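Local coordinates for protein lipase C (Serratia marcescens, PDB 5NEN) that is the membrane fusion protein of a type I secretion system and probably takes part in exporting lipase across the cell envelope, at residues 90-94 and 114-118; 85-89 and 258-262; 99-103 and 240-244; 145-149 and 232-237. All blocks are in the same frame, centred on the assembly; numbering follows the deposited sequence.

Interaction 1 of 4, residues 90-94 and 114-118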
loop_
_atom_site.group_PDB
_atom_site.type_symbol
_atom_site.label_atom_id
_atom_site.label_comp_id
_atom_site.label_asym_id
_atom_site.label_seq_id
_atom_site.Cartn_x
_atom_site.Cartn_y
_atom_site.Cartn_z
ATOM N N TYR A 90 21.898 -4.143 -0.454
ATOM C CA TYR A 90 21.152 -5.136 -1.200
ATOM C C TYR A 90 19.667 -4.999 -0.892
ATOM O O TYR A 90 18.808 -5.227 -1.784
ATOM C CB TYR A 90 21.662 -6.542 -0.887
ATOM C CG TYR A 90 23.047 -6.819 -1.444
ATOM C CD1 TYR A 90 23.522 -6.143 -2.554
ATOM C CD2 TYR A 90 23.890 -7.744 -0.842
ATOM C CE1 TYR A 90 24.789 -6.399 -3.061
ATOM C CE2 TYR A 90 25.171 -7.999 -1.335
ATOM C CZ TYR A 90 25.615 -7.333 -2.445
ATOM O OH TYR A 90 26.884 -7.596 -2.943
ATOM N N THR A 91 19.348 -4.601 0.342
ATOM C CA THR A 91 17.922 -4.538 0.672
ATOM C C THR A 91 17.272 -3.376 -0.085
ATOM O O THR A 91 16.183 -3.505 -0.698
ATOM C CB THR A 91 17.650 -4.406 2.180
ATOM O OG1 THR A 91 18.367 -5.415 2.900
ATOM C CG2 THR A 91 16.194 -4.613 2.429
ATOM N N THR A 92 17.954 -2.239 -0.083
ATOM C CA THR A 92 17.391 -1.117 -0.809
ATOM C C THR A 92 17.324 -1.440 -2.300
ATOM O O THR A 92 16.349 -1.076 -2.930
ATOM C CB THR A 92 18.171 0.147 -0.592
ATOM O OG1 THR A 92 19.541 -0.142 -0.836
ATOM C CG2 THR A 92 18.021 0.582 0.845
ATOM N N LEU A 93 18.319 -2.138 -2.856
ATOM C CA LEU A 93 18.262 -2.493 -4.283
ATOM C C LEU A 93 17.015 -3.275 -4.615
ATOM O O LEU A 93 16.359 -3.004 -5.625
ATOM C CB LEU A 93 19.480 -3.303 -4.725
ATOM C CG LEU A 93 20.710 -2.425 -4.853
ATOM C CD1 LEU A 93 21.865 -3.203 -5.366
ATOM C CD2 LEU A 93 20.355 -1.345 -5.834
ATOM N N ALA A 94 16.678 -4.229 -3.761
ATOM C CA ALA A 94 15.459 -4.976 -4.001
ATOM C C ALA A 94 14.289 -4.006 -4.023
ATOM O O ALA A 94 13.542 -3.900 -5.021
ATOM C CB ALA A 94 15.257 -6.032 -2.921
ATOM N N ILE A 114 23.246 -6.423 -10.151
ATOM C CA ILE A 114 24.090 -6.704 -8.989
ATOM C C ILE A 114 23.471 -7.770 -8.128
ATOM O O ILE A 114 24.120 -8.752 -7.773
ATOM C CB ILE A 114 24.319 -5.499 -8.080
ATOM C CG1 ILE A 114 24.981 -4.378 -8.838
ATOM C CG2 ILE A 114 25.233 -5.888 -6.950
ATOM C CD1 ILE A 114 24.131 -3.219 -8.969
ATOM N N LEU A 115 22.199 -7.556 -7.822
ATOM C CA LEU A 115 21.428 -8.459 -7.008
ATOM C C LEU A 115 21.453 -9.840 -7.645
ATOM O O LEU A 115 21.567 -10.861 -6.951
ATOM C CB LEU A 115 20.002 -7.954 -6.896
ATOM C CG LEU A 115 19.730 -7.050 -5.715
ATOM C CD1 LEU A 115 18.268 -6.639 -5.725
ATOM C CD2 LEU A 115 20.103 -7.725 -4.415
ATOM N N ASP A 116 21.369 -9.860 -8.974
ATOM C CA ASP A 116 21.344 -11.110 -9.705
ATOM C C ASP A 116 22.643 -11.863 -9.381
ATOM O O ASP A 116 22.625 -12.992 -8.852
ATOM C CB ASP A 116 21.210 -10.814 -11.195
ATOM C CG ASP A 116 21.089 -12.045 -12.023
ATOM O OD1 ASP A 116 20.860 -13.122 -11.448
ATOM O OD2 ASP A 116 21.258 -11.937 -13.257
ATOM N N ALA A 117 23.757 -11.155 -9.539
ATOM C CA ALA A 117 25.078 -11.742 -9.371
ATOM C C ALA A 117 25.288 -12.355 -7.978
ATOM O O ALA A 117 26.074 -13.286 -7.817
ATOM C CB ALA A 117 26.125 -10.699 -9.651
ATOM N N VAL A 118 24.610 -11.831 -6.969
ATOM C CA VAL A 118 24.756 -12.400 -5.638
ATOM C C VAL A 118 23.415 -12.960 -5.154
ATOM O O VAL A 118 23.126 -12.944 -3.950
ATOM C CB VAL A 118 25.292 -11.366 -4.618
ATOM C CG1 VAL A 118 26.593 -10.780 -5.107
ATOM C CG2 VAL A 118 24.296 -10.248 -4.404
#

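Interaction 2 of 4, residues 85-89 and 258-262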
loop_
_atom_site.group_PDB
_atom_site.type_symbol
_atom_site.label_atom_id
_atom_site.label_comp_id
_atom_site.label_asym_id
_atom_site.label_seq_id
_atom_site.Cartn_x
_atom_site.Cartn_y
_atom_site.Cartn_z
ATOM N N LEU A 85 27.068 -3.319 5.346
ATOM C CA LEU A 85 26.649 -2.327 4.367
ATOM C C LEU A 85 26.174 -3.046 3.062
ATOM O O LEU A 85 25.160 -2.666 2.465
ATOM C CB LEU A 85 27.786 -1.362 4.048
ATOM C CG LEU A 85 28.235 -0.458 5.196
ATOM C CD1 LEU A 85 29.308 0.525 4.757
ATOM C CD2 LEU A 85 27.099 0.283 5.775
ATOM N N ARG A 86 26.862 -4.104 2.634
ATOM C CA ARG A 86 26.437 -4.764 1.415
ATOM C C ARG A 86 25.068 -5.293 1.626
ATOM O O ARG A 86 24.232 -5.268 0.730
ATOM C CB ARG A 86 27.351 -5.882 0.975
ATOM C CG ARG A 86 28.355 -5.449 -0.081
ATOM C CD ARG A 86 29.308 -6.586 -0.391
ATOM N NE ARG A 86 30.233 -6.248 -1.462
ATOM C CZ ARG A 86 30.839 -7.149 -2.224
ATOM N NH1 ARG A 86 30.607 -8.441 -2.022
ATOM N NH2 ARG A 86 31.671 -6.759 -3.186
ATOM N N ASP A 87 24.823 -5.763 2.826
ATOM C CA ASP A 87 23.513 -6.277 3.085
ATOM C C ASP A 87 22.477 -5.179 2.959
ATOM O O ASP A 87 21.558 -5.283 2.139
ATOM C CB ASP A 87 23.448 -6.887 4.466
ATOM C CG ASP A 87 22.086 -7.375 4.779
ATOM O OD1 ASP A 87 21.768 -8.497 4.327
ATOM O OD2 ASP A 87 21.330 -6.611 5.425
ATOM N N GLN A 88 22.669 -4.090 3.691
ATOM C CA GLN A 88 21.681 -3.020 3.684
ATOM C C GLN A 88 21.448 -2.514 2.260
ATOM O O GLN A 88 20.296 -2.371 1.780
ATOM C CB GLN A 88 22.139 -1.927 4.620
ATOM C CG GLN A 88 22.516 -2.574 5.921
ATOM C CD GLN A 88 22.917 -1.605 6.993
ATOM O OE1 GLN A 88 22.155 -0.703 7.340
ATOM N NE2 GLN A 88 24.122 -1.795 7.545
ATOM N N TYR A 89 22.562 -2.337 1.566
ATOM C CA TYR A 89 22.545 -1.913 0.183
ATOM C C TYR A 89 21.667 -2.849 -0.629
ATOM O O TYR A 89 20.772 -2.412 -1.363
ATOM C CB TYR A 89 23.955 -1.905 -0.377
ATOM C CG TYR A 89 24.056 -1.341 -1.766
ATOM C CD1 TYR A 89 23.375 -0.179 -2.119
ATOM C CD2 TYR A 89 24.851 -1.945 -2.723
ATOM C CE1 TYR A 89 23.475 0.355 -3.403
ATOM C CE2 TYR A 89 24.954 -1.432 -4.003
ATOM C CZ TYR A 89 24.266 -0.286 -4.340
ATOM O OH TYR A 89 24.377 0.213 -5.614
ATOM N N PHE A 258 24.243 4.444 1.222
ATOM C CA PHE A 258 24.952 3.175 1.343
ATOM C C PHE A 258 26.075 3.069 0.357
ATOM O O PHE A 258 27.145 2.608 0.703
ATOM C CB PHE A 258 23.991 1.999 1.178
ATOM C CG PHE A 258 23.084 1.808 2.356
ATOM C CD1 PHE A 258 23.529 2.079 3.633
ATOM C CD2 PHE A 258 21.758 1.458 2.175
ATOM C CE1 PHE A 258 22.692 1.932 4.715
ATOM C CE2 PHE A 258 20.919 1.316 3.242
ATOM C CZ PHE A 258 21.381 1.553 4.521
ATOM N N ARG A 259 25.820 3.513 -0.865
ATOM C CA ARG A 259 26.791 3.432 -1.943
ATOM C C ARG A 259 28.046 4.141 -1.514
ATOM O O ARG A 259 29.135 3.564 -1.484
ATOM C CB ARG A 259 26.252 4.076 -3.225
ATOM C CG ARG A 259 26.005 3.102 -4.352
ATOM C CD ARG A 259 25.694 3.804 -5.684
ATOM N NE ARG A 259 24.334 4.327 -5.781
ATOM C CZ ARG A 259 24.025 5.587 -5.524
ATOM N NH1 ARG A 259 24.985 6.436 -5.176
ATOM N NH2 ARG A 259 22.772 6.007 -5.629
ATOM N N ASN A 260 27.887 5.398 -1.140
ATOM C CA ASN A 260 29.055 6.174 -0.776
ATOM C C ASN A 260 29.711 5.609 0.504
ATOM O O ASN A 260 30.951 5.509 0.593
ATOM C CB ASN A 260 28.658 7.654 -0.740
ATOM C CG ASN A 260 28.217 8.159 -2.157
ATOM O OD1 ASN A 260 28.941 7.920 -3.126
ATOM N ND2 ASN A 260 27.029 8.789 -2.281
ATOM N N LYS A 261 28.890 5.165 1.457
ATOM C CA LYS A 261 29.439 4.533 2.653
ATOM C C LYS A 261 30.281 3.296 2.356
ATOM O O LYS A 261 31.343 3.072 2.957
ATOM C CB LYS A 261 28.313 4.137 3.587
ATOM C CG LYS A 261 27.775 5.258 4.447
ATOM C CD LYS A 261 27.049 4.656 5.648
ATOM C CE LYS A 261 26.035 5.610 6.247
ATOM N NZ LYS A 261 25.104 4.891 7.167
ATOM N N LEU A 262 29.778 2.493 1.433
ATOM C CA LEU A 262 30.402 1.243 1.026
ATOM C C LEU A 262 31.703 1.540 0.298
ATOM O O LEU A 262 32.684 0.839 0.412
ATOM C CB LEU A 262 29.439 0.441 0.154
ATOM C CG LEU A 262 29.477 -1.088 0.194
ATOM C CD1 LEU A 262 28.309 -1.671 -0.621
ATOM C CD2 LEU A 262 30.800 -1.657 -0.285
#

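Interaction 3 of 4, residues 99-103 and 240-244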
loop_
_atom_site.group_PDB
_atom_site.type_symbol
_atom_site.label_atom_id
_atom_site.label_comp_id
_atom_site.label_asym_id
_atom_site.label_seq_id
_atom_site.Cartn_x
_atom_site.Cartn_y
_atom_site.Cartn_z
ATOM N N LEU A 99 9.911 -0.427 -6.477
ATOM C CA LEU A 99 9.307 0.879 -6.658
ATOM C C LEU A 99 9.359 1.326 -8.119
ATOM O O LEU A 99 8.373 1.816 -8.617
ATOM C CB LEU A 99 9.975 1.912 -5.757
ATOM C CG LEU A 99 9.546 1.613 -4.324
ATOM C CD1 LEU A 99 10.075 2.624 -3.341
ATOM C CD2 LEU A 99 8.046 1.560 -4.258
ATOM N N LEU A 100 10.476 1.122 -8.813
ATOM C CA LEU A 100 10.563 1.505 -10.218
ATOM C C LEU A 100 9.487 0.831 -11.023
ATOM O O LEU A 100 8.793 1.480 -11.816
ATOM C CB LEU A 100 11.885 1.095 -10.804
ATOM C CG LEU A 100 13.071 1.919 -10.375
ATOM C CD1 LEU A 100 14.308 1.377 -11.086
ATOM C CD2 LEU A 100 12.793 3.395 -10.674
ATOM N N ALA A 101 9.331 -0.475 -10.812
ATOM C CA ALA A 101 8.258 -1.144 -11.533
ATOM C C ALA A 101 6.910 -0.535 -11.141
ATOM O O ALA A 101 6.093 -0.267 -12.005
ATOM C CB ALA A 101 8.260 -2.641 -11.274
ATOM N N GLU A 102 6.683 -0.233 -9.870
ATOM C CA GLU A 102 5.342 0.227 -9.528
ATOM C C GLU A 102 5.108 1.624 -10.091
ATOM O O GLU A 102 3.992 1.998 -10.408
ATOM C CB GLU A 102 5.088 0.236 -8.011
ATOM C CG GLU A 102 5.374 -1.017 -7.241
ATOM C CD GLU A 102 4.612 -1.008 -5.904
ATOM O OE1 GLU A 102 3.594 -0.287 -5.815
ATOM O OE2 GLU A 102 5.022 -1.678 -4.927
ATOM N N ARG A 103 6.169 2.396 -10.192
ATOM C CA ARG A 103 6.091 3.728 -10.745
ATOM C C ARG A 103 5.717 3.700 -12.226
ATOM O O ARG A 103 4.884 4.491 -12.686
ATOM C CB ARG A 103 7.411 4.462 -10.581
ATOM C CG ARG A 103 7.331 5.767 -11.270
ATOM C CD ARG A 103 8.513 6.634 -11.030
ATOM N NE ARG A 103 9.594 6.200 -11.888
ATOM C CZ ARG A 103 10.778 6.788 -11.916
ATOM N NH1 ARG A 103 10.983 7.868 -11.158
ATOM N NH2 ARG A 103 11.732 6.309 -12.711
ATOM N N TYR A 240 -1.517 7.106 -5.151
ATOM C CA TYR A 240 -0.621 5.967 -5.298
ATOM C C TYR A 240 0.673 6.404 -5.997
ATOM O O TYR A 240 1.772 6.046 -5.560
ATOM C CB TYR A 240 -1.330 4.849 -6.066
ATOM C CG TYR A 240 -0.458 3.723 -6.624
ATOM C CD1 TYR A 240 0.013 2.679 -5.825
ATOM C CD2 TYR A 240 -0.111 3.717 -7.967
ATOM C CE1 TYR A 240 0.803 1.648 -6.371
ATOM C CE2 TYR A 240 0.668 2.708 -8.508
ATOM C CZ TYR A 240 1.126 1.677 -7.716
ATOM O OH TYR A 240 1.909 0.696 -8.312
ATOM N N GLN A 241 0.557 7.180 -7.071
ATOM C CA GLN A 241 1.764 7.661 -7.736
ATOM C C GLN A 241 2.550 8.541 -6.771
ATOM O O GLN A 241 3.764 8.482 -6.753
ATOM C CB GLN A 241 1.475 8.424 -9.029
ATOM C CG GLN A 241 1.083 7.585 -10.274
ATOM C CD GLN A 241 2.291 7.078 -11.124
ATOM O OE1 GLN A 241 3.361 6.725 -10.612
ATOM N NE2 GLN A 241 2.118 7.113 -12.439
ATOM N N ARG A 242 1.869 9.378 -5.992
ATOM C CA ARG A 242 2.581 10.304 -5.111
ATOM C C ARG A 242 3.361 9.502 -4.094
ATOM O O ARG A 242 4.521 9.790 -3.809
ATOM C CB ARG A 242 1.624 11.272 -4.400
ATOM N N GLU A 243 2.709 8.481 -3.560
ATOM C CA GLU A 243 3.310 7.662 -2.532
ATOM C C GLU A 243 4.544 6.987 -3.141
ATOM O O GLU A 243 5.656 7.158 -2.657
ATOM C CB GLU A 243 2.283 6.652 -1.992
ATOM C CG GLU A 243 2.806 5.600 -1.021
ATOM C CD GLU A 243 1.889 4.372 -0.905
ATOM O OE1 GLU A 243 0.848 4.316 -1.603
ATOM O OE2 GLU A 243 2.199 3.469 -0.088
ATOM N N VAL A 244 4.355 6.301 -4.260
ATOM C CA VAL A 244 5.458 5.613 -4.911
ATOM C C VAL A 244 6.622 6.546 -5.300
ATOM O O VAL A 244 7.774 6.249 -5.038
ATOM C CB VAL A 244 4.940 4.870 -6.138
ATOM C CG1 VAL A 244 5.999 4.770 -7.238
ATOM C CG2 VAL A 244 4.418 3.496 -5.714
#

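Interaction 4 of 4, residues 145-149 and 232-237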
loop_
_atom_site.group_PDB
_atom_site.type_symbol
_atom_site.label_atom_id
_atom_site.label_comp_id
_atom_site.label_asym_id
_atom_site.label_seq_id
_atom_site.Cartn_x
_atom_site.Cartn_y
_atom_site.Cartn_z
ATOM N N GLU A 145 -9.168 -2.804 -6.371
ATOM C CA GLU A 145 -9.873 -1.587 -6.019
ATOM C C GLU A 145 -10.495 -0.923 -7.244
ATOM O O GLU A 145 -11.704 -0.639 -7.259
ATOM C CB GLU A 145 -8.952 -0.596 -5.329
ATOM C CG GLU A 145 -9.720 0.356 -4.472
ATOM C CD GLU A 145 -8.855 1.440 -3.914
ATOM O OE1 GLU A 145 -7.632 1.202 -3.746
ATOM O OE2 GLU A 145 -9.414 2.524 -3.635
ATOM N N ILE A 146 -9.664 -0.690 -8.266
ATOM C CA ILE A 146 -10.094 0.035 -9.457
ATOM C C ILE A 146 -11.244 -0.730 -10.131
ATOM O O ILE A 146 -12.219 -0.115 -10.588
ATOM C CB ILE A 146 -8.926 0.231 -10.447
ATOM C CG1 ILE A 146 -7.731 0.913 -9.765
ATOM C CG2 ILE A 146 -9.360 1.064 -11.641
ATOM C CD1 ILE A 146 -7.875 2.412 -9.541
ATOM N N ASP A 147 -11.150 -2.062 -10.134
ATOM C CA ASP A 147 -12.233 -2.937 -10.576
ATOM C C ASP A 147 -13.505 -2.664 -9.785
ATOM O O ASP A 147 -14.605 -2.677 -10.324
ATOM C CB ASP A 147 -11.877 -4.405 -10.385
ATOM C CG ASP A 147 -10.889 -4.911 -11.401
ATOM O OD1 ASP A 147 -10.611 -4.178 -12.379
ATOM O OD2 ASP A 147 -10.427 -6.068 -11.224
ATOM N N GLY A 148 -13.348 -2.461 -8.483
ATOM C CA GLY A 148 -14.491 -2.180 -7.646
ATOM C C GLY A 148 -15.175 -0.902 -8.068
ATOM O O GLY A 148 -16.396 -0.821 -8.166
ATOM N N TYR A 149 -14.383 0.124 -8.307
ATOM C CA TYR A 149 -14.964 1.373 -8.753
ATOM C C TYR A 149 -15.617 1.231 -10.136
ATOM O O TYR A 149 -16.682 1.798 -10.379
ATOM C CB TYR A 149 -13.929 2.490 -8.714
ATOM C CG TYR A 149 -13.809 3.174 -7.355
ATOM C CD1 TYR A 149 -14.671 4.223 -7.017
ATOM C CD2 TYR A 149 -12.846 2.788 -6.408
ATOM C CE1 TYR A 149 -14.592 4.864 -5.777
ATOM C CE2 TYR A 149 -12.748 3.434 -5.159
ATOM C CZ TYR A 149 -13.631 4.473 -4.850
ATOM O OH TYR A 149 -13.581 5.133 -3.630
ATOM N N ARG A 232 -12.884 10.073 -7.376
ATOM C CA ARG A 232 -12.292 9.311 -6.269
ATOM C C ARG A 232 -11.240 8.336 -6.791
ATOM O O ARG A 232 -10.151 8.182 -6.202
ATOM C CB ARG A 232 -13.358 8.556 -5.481
ATOM C CG ARG A 232 -14.200 9.455 -4.603
ATOM C CD ARG A 232 -15.022 8.648 -3.605
ATOM N NE ARG A 232 -16.127 7.936 -4.244
ATOM C CZ ARG A 232 -17.358 8.420 -4.351
ATOM N NH1 ARG A 232 -17.638 9.620 -3.857
ATOM N NH2 ARG A 232 -18.309 7.706 -4.945
ATOM N N ILE A 233 -11.561 7.694 -7.914
ATOM C CA ILE A 233 -10.588 6.841 -8.574
ATOM C C ILE A 233 -9.364 7.658 -8.923
ATOM O O ILE A 233 -8.246 7.323 -8.541
ATOM C CB ILE A 233 -11.096 6.281 -9.898
ATOM C CG1 ILE A 233 -12.023 5.107 -9.705
ATOM C CG2 ILE A 233 -9.915 5.869 -10.803
ATOM C CD1 ILE A 233 -12.371 4.443 -11.051
ATOM N N ASP A 234 -9.601 8.767 -9.618
ATOM C CA ASP A 234 -8.503 9.548 -10.144
ATOM C C ASP A 234 -7.597 10.035 -9.033
ATOM O O ASP A 234 -6.385 9.849 -9.069
ATOM C CB ASP A 234 -9.046 10.742 -10.917
ATOM C CG ASP A 234 -9.786 10.329 -12.169
ATOM O OD1 ASP A 234 -9.516 9.213 -12.684
ATOM O OD2 ASP A 234 -10.637 11.127 -12.630
ATOM N N GLN A 235 -8.216 10.585 -8.004
ATOM C CA GLN A 235 -7.500 11.104 -6.862
ATOM C C GLN A 235 -6.686 10.038 -6.174
ATOM O O GLN A 235 -5.567 10.305 -5.748
ATOM C CB GLN A 235 -8.466 11.738 -5.873
ATOM C CG GLN A 235 -8.702 13.223 -6.138
ATOM C CD GLN A 235 -7.441 14.055 -6.074
ATOM O OE1 GLN A 235 -6.417 13.624 -5.536
ATOM N NE2 GLN A 235 -7.506 15.260 -6.629
ATOM N N ARG A 236 -7.209 8.822 -6.067
ATOM C CA ARG A 236 -6.447 7.876 -5.280
ATOM C C ARG A 236 -5.343 7.281 -6.156
ATOM O O ARG A 236 -4.278 6.920 -5.671
ATOM C CB ARG A 236 -7.325 6.765 -4.713
ATOM C CG ARG A 236 -6.465 5.620 -4.228
ATOM C CD ARG A 236 -7.177 4.443 -3.644
ATOM N NE ARG A 236 -6.222 3.675 -2.850
ATOM C CZ ARG A 236 -5.280 2.891 -3.361
ATOM N NH1 ARG A 236 -5.167 2.768 -4.671
ATOM N NH2 ARG A 236 -4.445 2.237 -2.567
ATOM N N PHE A 237 -5.557 7.256 -7.460
ATOM C CA PHE A 237 -4.465 6.929 -8.370
ATOM C C PHE A 237 -3.321 7.930 -8.238
ATOM O O PHE A 237 -2.144 7.558 -8.156
ATOM C CB PHE A 237 -4.944 6.895 -9.808
ATOM C CG PHE A 237 -4.181 5.942 -10.649
ATOM C CD1 PHE A 237 -2.911 6.264 -11.098
ATOM C CD2 PHE A 237 -4.711 4.707 -10.960
ATOM C CE1 PHE A 237 -2.188 5.382 -11.861
ATOM C CE2 PHE A 237 -3.997 3.818 -11.723
ATOM C CZ PHE A 237 -2.729 4.155 -12.176
#

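Interaction 1 of 4, residues 90-94 and 114-118
Tyr90 lays one face of its ring over one methyl of Val118, a CH-pi contact with Val118 CG2 4.0 Å from the ring centroid and only 21° off the ring normal. The overlap belongs to the long alpha-helical hairpin of this membrane fusion protein, at a place where the short helix 113-117 packs against helix 76-103. Val118 is the first residue to leave helical angles, so the end of the short helix is itself used as a packing surface. Beside the ring, Ile114, one turn earlier, brings CG2 to 3.9 Å from Tyr90 CE1. Leu115 reaches deepest: its two methyls lie side by side against one face of helix 76-103, CD2 lying 4.0 Å from Tyr90 CB and CD1 3.7 Å from Leu93 CB. Leu93 also meets Ile114 at the more open side of the contact. The side chains meet by apolar packing and the one CH-pi contact, with no polar bond between the segments. Helix 122-190 continues the layer, since Val124 touches both Tyr90 and Val118 and Gln131 touches Ala94. Leu115 CD1 comes closest to the main chain of the long helix, 3.5 Å from Ala94 N, whose hydrogen bond goes to Tyr90 O.

Interaction 2 of 4, residues 85-89 and 258-262
Segments 85-89 and 258-262 run antiparallel, their helix axes 161° apart in direction and 9.7 Å apart at closest approach, with Leu85 opposite Leu262 and Tyr89 opposite Phe258. This is side-by-side packing of two helices in the coiled-coil-like hairpin region. Leu85 sets CB 4.2 Å from Leu262 CG, while its CD1 reaches 3.7 Å from Lys261 O. Leu262 CD1 in turn lies 3.8 Å from Arg86 CG and 4.1 Å from Tyr89 CD2, so one methyl serves two neighbours a turn apart. At the other end Gln88 CB sits over the face of the Phe258 ring, a CH-pi contact 3.8 Å from the centroid, and Tyr89 CD1 lies 4.0 Å from Phe258 CB. Tyr89 OH extends to 3.5 Å from Arg259 CG. The contact joins helix 76-103 to the C-terminal part of helix 195-270; Asp87 forms a salt bridge with Arg123 of helix 122-190, and on the second subunit Leu163 packs on Gln88, while Arg218 packs on Phe258 and gives a weak hydrogen bond to Gln88.

Interaction 3 of 4, residues 99-103 and 240-244
Leu99 opens the contact with a light touch, its CD2 4.4 Å from Val244 CG2 and its carbonyl O 4.0 Å from Val244 CG1. Three residues on, Glu102 turns its CB toward helix 195-270, and its carboxylate accepts a hydrogen bond from Tyr240, OH to OE1 at 3.2 Å, although the position of OE1 is less certain. Tyr240 reaches it with the edge of its ring, and Val244 CG2 lies 3.9 Å from the same Glu102 OE1. Arg103, at the C-terminal end of helix 76-103, sets CB 3.6 Å from Val244 CG1, while its guanidinium leads away; Val244 thus fills the space between Leu99 and Arg103, one turn apart. The two segments run antiparallel at 154°, with axes 10.0 Å apart, as neighbours within the long helical hairpin region. Helix 122-190 supplies the third side: Phe135 touches Glu102, Leu142 touches Tyr240, and Arg138 makes salt bridges with both Glu102 and Glu243. Arg98 takes the other carboxylate oxygen of Glu102. The charge of the buried Glu102 is met by Arg98 and Arg138, and Tyr240 adds a hydrogen bond, so that charge pairing and a small apolar patch together join three helices here.

Interaction 4 of 4, residues 145-149 and 232-237
Ile233 and Ile146, whose CA atoms are the nearest pair at 6.9 Å, make the apolar centre of this contact between two long helices. Ile146 CD1 lies 4.2 Å from Ile233 CG2 and equally 4.2 Å from Phe237 CD2, meeting the phenylalanine at the edge of its ring. One turn further along its own helix, Tyr149 brings CB to 3.4 Å from Ile233 CG1, so Ile233 is held between Ile146 and Tyr149. Outward from here the contact turns polar. Arg232 runs beside the tyrosine, with NE 3.8 Å from Tyr149 CE1; the two meet near the planes of both groups, which rules out a guanidinium stacked on the ring face. Glu145 and Arg236 form a salt bridge, Glu145 OE1 to Arg236 NE at 3.0 Å. The oxygen sits over the face of the guanidinium, 2.9 Å from Arg236 CZ, and the attraction is between the charges rather than along an N-H bond. Nearby, Asp147 packs on Ser137 of the second subunit. The axes of segments 145-149 and 232-237 come within 10.8 Å, 164° apart in direction; their parent helices 122-190 and 195-270 are the two arms of the AprE-like long alpha-helical hairpin, and the isoleucine pair edged by a salt bridge is consistent with an antiparallel coiled coil.

How the interactions relate
From the N terminus, helix 76-103 supplies one side of three contacts: first of interaction 2, then of interaction 1, then of interaction 3. Interaction 1 closes first, tying it to the short helix 113-117, and is nested within the long loop that interaction 2 closes. Its segments alternate with those of interaction 3, so these two cross. After helix 122-190 has run out and helix 195-270 has returned, interaction 4 joins these two arms, in series with interaction 1 and nested in the loop of interaction 3, which lies within that of interaction 2. Interactions 3 and 2 tie helix 76-103 to the returning helix. Interactions 1 and 2 touch where Thr92 CG2 meets Phe258 CE2 at 3.8 Å.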